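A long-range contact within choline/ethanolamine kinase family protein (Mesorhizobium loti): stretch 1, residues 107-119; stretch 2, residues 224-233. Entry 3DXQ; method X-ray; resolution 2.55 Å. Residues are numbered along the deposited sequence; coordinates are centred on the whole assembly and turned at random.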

# COMPACT_ATOMS: atom_id res chain seq x y z
N PRO A 107 14.88 -4.18 2.06
CA PRO A 107 13.70 -5.00 2.42
C PRO A 107 13.62 -5.21 3.94
O PRO A 107 12.54 -5.13 4.54
CB PRO A 107 13.93 -6.31 1.70
CG PRO A 107 14.85 -5.94 0.52
CD PRO A 107 15.76 -4.87 1.10
N ALA A 108 14.76 -5.44 4.57
CA ALA A 108 14.76 -5.71 5.99
C ALA A 108 14.24 -4.47 6.72
O ALA A 108 13.43 -4.57 7.64
CB ALA A 108 16.15 -6.09 6.47
N ARG A 109 14.67 -3.30 6.27
CA ARG A 109 14.24 -2.06 6.89
C ARG A 109 12.75 -1.86 6.71
O ARG A 109 12.11 -1.27 7.60
CB ARG A 109 15.08 -0.87 6.39
CG ARG A 109 16.53 -0.89 6.95
CD ARG A 109 17.31 0.43 6.76
NE ARG A 109 17.62 0.75 5.38
CZ ARG A 109 18.56 0.13 4.67
NH1 ARG A 109 19.29 -0.83 5.21
NH2 ARG A 109 18.76 0.48 3.40
N ALA A 110 12.19 -2.32 5.58
CA ALA A 110 10.74 -2.30 5.39
C ALA A 110 10.05 -3.22 6.42
O ALA A 110 9.05 -2.84 7.02
CB ALA A 110 10.39 -2.73 3.99
N GLY A 111 10.60 -4.42 6.62
CA GLY A 111 10.08 -5.37 7.60
C GLY A 111 10.14 -4.82 9.01
O GLY A 111 9.21 -4.98 9.79
N GLU A 112 11.23 -4.13 9.33
CA GLU A 112 11.36 -3.49 10.65
C GLU A 112 10.30 -2.41 10.82
O GLU A 112 9.72 -2.30 11.90
CB GLU A 112 12.80 -2.97 10.86
CG GLU A 112 13.78 -4.16 11.18
CD GLU A 112 15.25 -4.04 10.65
OE1 GLU A 112 15.73 -2.94 10.29
OE2 GLU A 112 15.93 -5.11 10.61
N ALA A 113 10.00 -1.67 9.75
CA ALA A 113 8.98 -0.62 9.84
C ALA A 113 7.61 -1.25 10.09
O ALA A 113 6.86 -0.81 10.98
CB ALA A 113 8.95 0.24 8.58
N PHE A 114 7.26 -2.27 9.30
CA PHE A 114 6.00 -2.96 9.53
C PHE A 114 5.95 -3.51 10.95
O PHE A 114 4.93 -3.43 11.64
CB PHE A 114 5.81 -4.13 8.55
CG PHE A 114 5.47 -3.72 7.15
CD1 PHE A 114 4.61 -2.66 6.89
CD2 PHE A 114 5.96 -4.44 6.08
CE1 PHE A 114 4.29 -2.32 5.58
CE2 PHE A 114 5.62 -4.11 4.77
CZ PHE A 114 4.78 -3.05 4.53
N ARG A 115 7.06 -4.07 11.39
CA ARG A 115 7.11 -4.70 12.70
C ARG A 115 6.77 -3.70 13.79
O ARG A 115 6.04 -4.01 14.72
CB ARG A 115 8.49 -5.27 12.96
CG ARG A 115 8.63 -6.11 14.22
CD ARG A 115 9.95 -6.79 14.16
NE ARG A 115 10.33 -7.47 15.38
CZ ARG A 115 11.51 -8.06 15.56
NH1 ARG A 115 12.42 -8.07 14.59
NH2 ARG A 115 11.79 -8.64 16.71
N LYS A 116 7.34 -2.51 13.65
CA LYS A 116 7.10 -1.43 14.59
C LYS A 116 5.64 -1.03 14.52
O LYS A 116 5.00 -0.82 15.58
CB LYS A 116 7.99 -0.25 14.27
CG LYS A 116 8.10 0.75 15.42
CD LYS A 116 9.27 1.71 15.17
CE LYS A 116 9.32 2.86 16.15
NZ LYS A 116 10.23 3.89 15.60
N LEU A 117 5.11 -0.95 13.30
CA LEU A 117 3.72 -0.55 13.07
C LEU A 117 2.76 -1.51 13.68
O LEU A 117 1.95 -1.13 14.51
CB LEU A 117 3.42 -0.42 11.57
CG LEU A 117 1.96 -0.17 11.18
CD1 LEU A 117 1.49 1.16 11.78
CD2 LEU A 117 1.75 -0.21 9.65
N HIS A 118 2.83 -2.77 13.26
CA HIS A 118 1.89 -3.80 13.71
C HIS A 118 2.01 -4.05 15.20
O HIS A 118 1.04 -4.29 15.88
CB HIS A 118 2.09 -5.09 12.94
CG HIS A 118 1.90 -4.95 11.47
ND1 HIS A 118 2.45 -5.82 10.56
CD2 HIS A 118 1.23 -4.02 10.74
CE1 HIS A 118 2.12 -5.45 9.34
NE2 HIS A 118 1.38 -4.36 9.42
N GLY A 119 3.22 -3.95 15.71
CA GLY A 119 3.47 -4.11 17.13
C GLY A 119 3.17 -2.90 17.97
O GLY A 119 3.38 -2.95 19.18
N GLU A 224 12.58 -13.32 1.74
CA GLU A 224 13.17 -13.89 2.95
C GLU A 224 13.72 -12.79 3.84
O GLU A 224 13.51 -12.78 5.03
CB GLU A 224 14.31 -14.87 2.63
CG GLU A 224 13.87 -16.13 1.92
CD GLU A 224 12.69 -16.82 2.63
OE1 GLU A 224 12.81 -17.10 3.86
OE2 GLU A 224 11.66 -17.04 1.95
N GLU A 225 14.45 -11.87 3.24
CA GLU A 225 15.02 -10.78 3.99
C GLU A 225 13.91 -9.96 4.69
O GLU A 225 14.07 -9.58 5.84
CB GLU A 225 15.89 -9.89 3.10
CG GLU A 225 16.74 -8.93 3.89
CD GLU A 225 17.30 -7.83 3.04
OE1 GLU A 225 17.85 -8.11 1.97
OE2 GLU A 225 17.17 -6.67 3.46
N LEU A 226 12.80 -9.73 3.98
CA LEU A 226 11.64 -8.98 4.51
C LEU A 226 11.00 -9.71 5.69
O LEU A 226 10.78 -9.13 6.74
CB LEU A 226 10.58 -8.81 3.40
CG LEU A 226 9.22 -8.20 3.73
CD1 LEU A 226 9.32 -6.68 4.12
CD2 LEU A 226 8.22 -8.42 2.59
N MSE A 227 10.69 -10.98 5.49
CA MSE A 227 10.01 -11.76 6.52
C MSE A 227 10.90 -12.00 7.73
O MSE A 227 10.44 -11.90 8.88
CB MSE A 227 9.50 -13.09 5.93
CG MSE A 227 8.37 -12.86 4.94
SE MSE A 227 7.61 -14.47 4.14
CE MSE A 227 9.36 -15.23 3.37
N ARG A 228 12.16 -12.30 7.48
CA ARG A 228 13.08 -12.54 8.57
C ARG A 228 13.18 -11.30 9.44
O ARG A 228 13.18 -11.42 10.65
CB ARG A 228 14.45 -12.97 8.05
CG ARG A 228 15.52 -13.18 9.13
CD ARG A 228 16.84 -13.64 8.52
NE ARG A 228 16.76 -15.02 8.03
CZ ARG A 228 16.91 -16.11 8.79
NH1 ARG A 228 17.15 -16.02 10.10
NH2 ARG A 228 16.81 -17.31 8.23
N ALA A 229 13.27 -10.12 8.83
CA ALA A 229 13.37 -8.87 9.59
C ALA A 229 12.08 -8.59 10.30
O ALA A 229 12.08 -8.06 11.40
CB ALA A 229 13.75 -7.69 8.68
N TYR A 230 10.97 -8.95 9.65
CA TYR A 230 9.64 -8.72 10.23
C TYR A 230 9.32 -9.59 11.44
O TYR A 230 8.84 -9.08 12.45
CB TYR A 230 8.54 -8.92 9.17
CG TYR A 230 7.16 -8.71 9.71
CD1 TYR A 230 6.68 -7.43 9.97
CD2 TYR A 230 6.35 -9.80 10.02
CE1 TYR A 230 5.41 -7.24 10.52
CE2 TYR A 230 5.07 -9.61 10.55
CZ TYR A 230 4.61 -8.34 10.78
OH TYR A 230 3.35 -8.18 11.30
N PHE A 231 9.59 -10.89 11.31
CA PHE A 231 9.23 -11.89 12.32
C PHE A 231 10.26 -12.07 13.41
O PHE A 231 9.96 -12.66 14.44
CB PHE A 231 9.06 -13.26 11.67
CG PHE A 231 7.83 -13.40 10.82
CD1 PHE A 231 6.57 -13.15 11.35
CD2 PHE A 231 7.93 -13.82 9.52
CE1 PHE A 231 5.42 -13.30 10.56
CE2 PHE A 231 6.80 -13.98 8.73
CZ PHE A 231 5.55 -13.72 9.25
N GLY A 232 11.49 -11.62 13.18
CA GLY A 232 12.57 -11.77 14.16
C GLY A 232 13.11 -13.19 14.09
O GLY A 232 13.72 -13.69 15.04
N GLY A 233 12.89 -13.83 12.94
CA GLY A 233 13.36 -15.19 12.71
C GLY A 233 12.86 -15.65 11.37
O GLY A 233 11.98 -15.06 10.79

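The two stretches are helical over most of their length, residues 107-118 and 224-231, and run in roughly the same direction, their axes crossing at -35° and approaching to 7.2 Å. Contact between them buries 604 Å², counting both sides. So close an approach depends on small residues at the crossing. The backbones come nearest at Gly 111 and Tyr 230, whose CA atoms lie 4.3 Å apart. A CB on Gly 111 would point toward the second helix and fall 2.6 Å from Leu 226 O, a clash, so the absence of a side chain is what permits this spacing. One turn earlier, Ala 108 meets Ala 229, CB to CB at 3.6 Å, and Ala 229 CB also rests 3.3 Å from Ala 108 O; the methyl groups fill the narrow gap without forcing the helices apart.

Larger apolar groups pack beside this seam. Leu 226 leaves its helix sideways, but its t,p rotamer brings CD1 to the first helix, 3.6 Å from Gly 111 N and 4.1 Å from Ala 110 CB. The same methyl lies at the edge of the Phe 114 ring. Tyr 230, with the largest covered area of any residue here, inserts as a knob among Gly 111, Phe 114, Arg 115 and His 118. Its CA-to-CB bond points away overall, yet with chi1 at 179° the ring lies along the first helix, running toward its C-terminal end at His 118 and placing Tyr 230 CD1 3.7 Å from Phe 114 CB. A long aromatic side chain suits this position because it combines a packing surface with a polar tip.

Three hydrogen bonds are distributed along the contact. Glu 225, extended through t chi1 and chi2, accepts from the backbone at Ala 108, N to OE2 at 2.9 Å; the preceding Pro 107 also touches this carboxylate, with CD 3.3 Å from OE2. Farther along, the all-t side chain of Arg 115 stretches past the end of the second helix and donates from NH1 to Ala 229 O at 3.2 Å. Its guanidinium has Gly 232 N over one face. Gly 232, the first residue to leave helical geometry, has positive phi, which favours glycine, and an ideal CB there would sit a tight 3.0 Å from Arg 115 NH2.

The third bond, 2.6 Å between His 118 ND1 and Tyr 230 OH, ties down the tip of the tyrosine. The hydroxyl lies near the imidazole plane, and the two rings meet rim to rim with their planes at 76°. His 118 NE2 is hydrogen-bonded elsewhere in the structure, so both ring nitrogens are engaged.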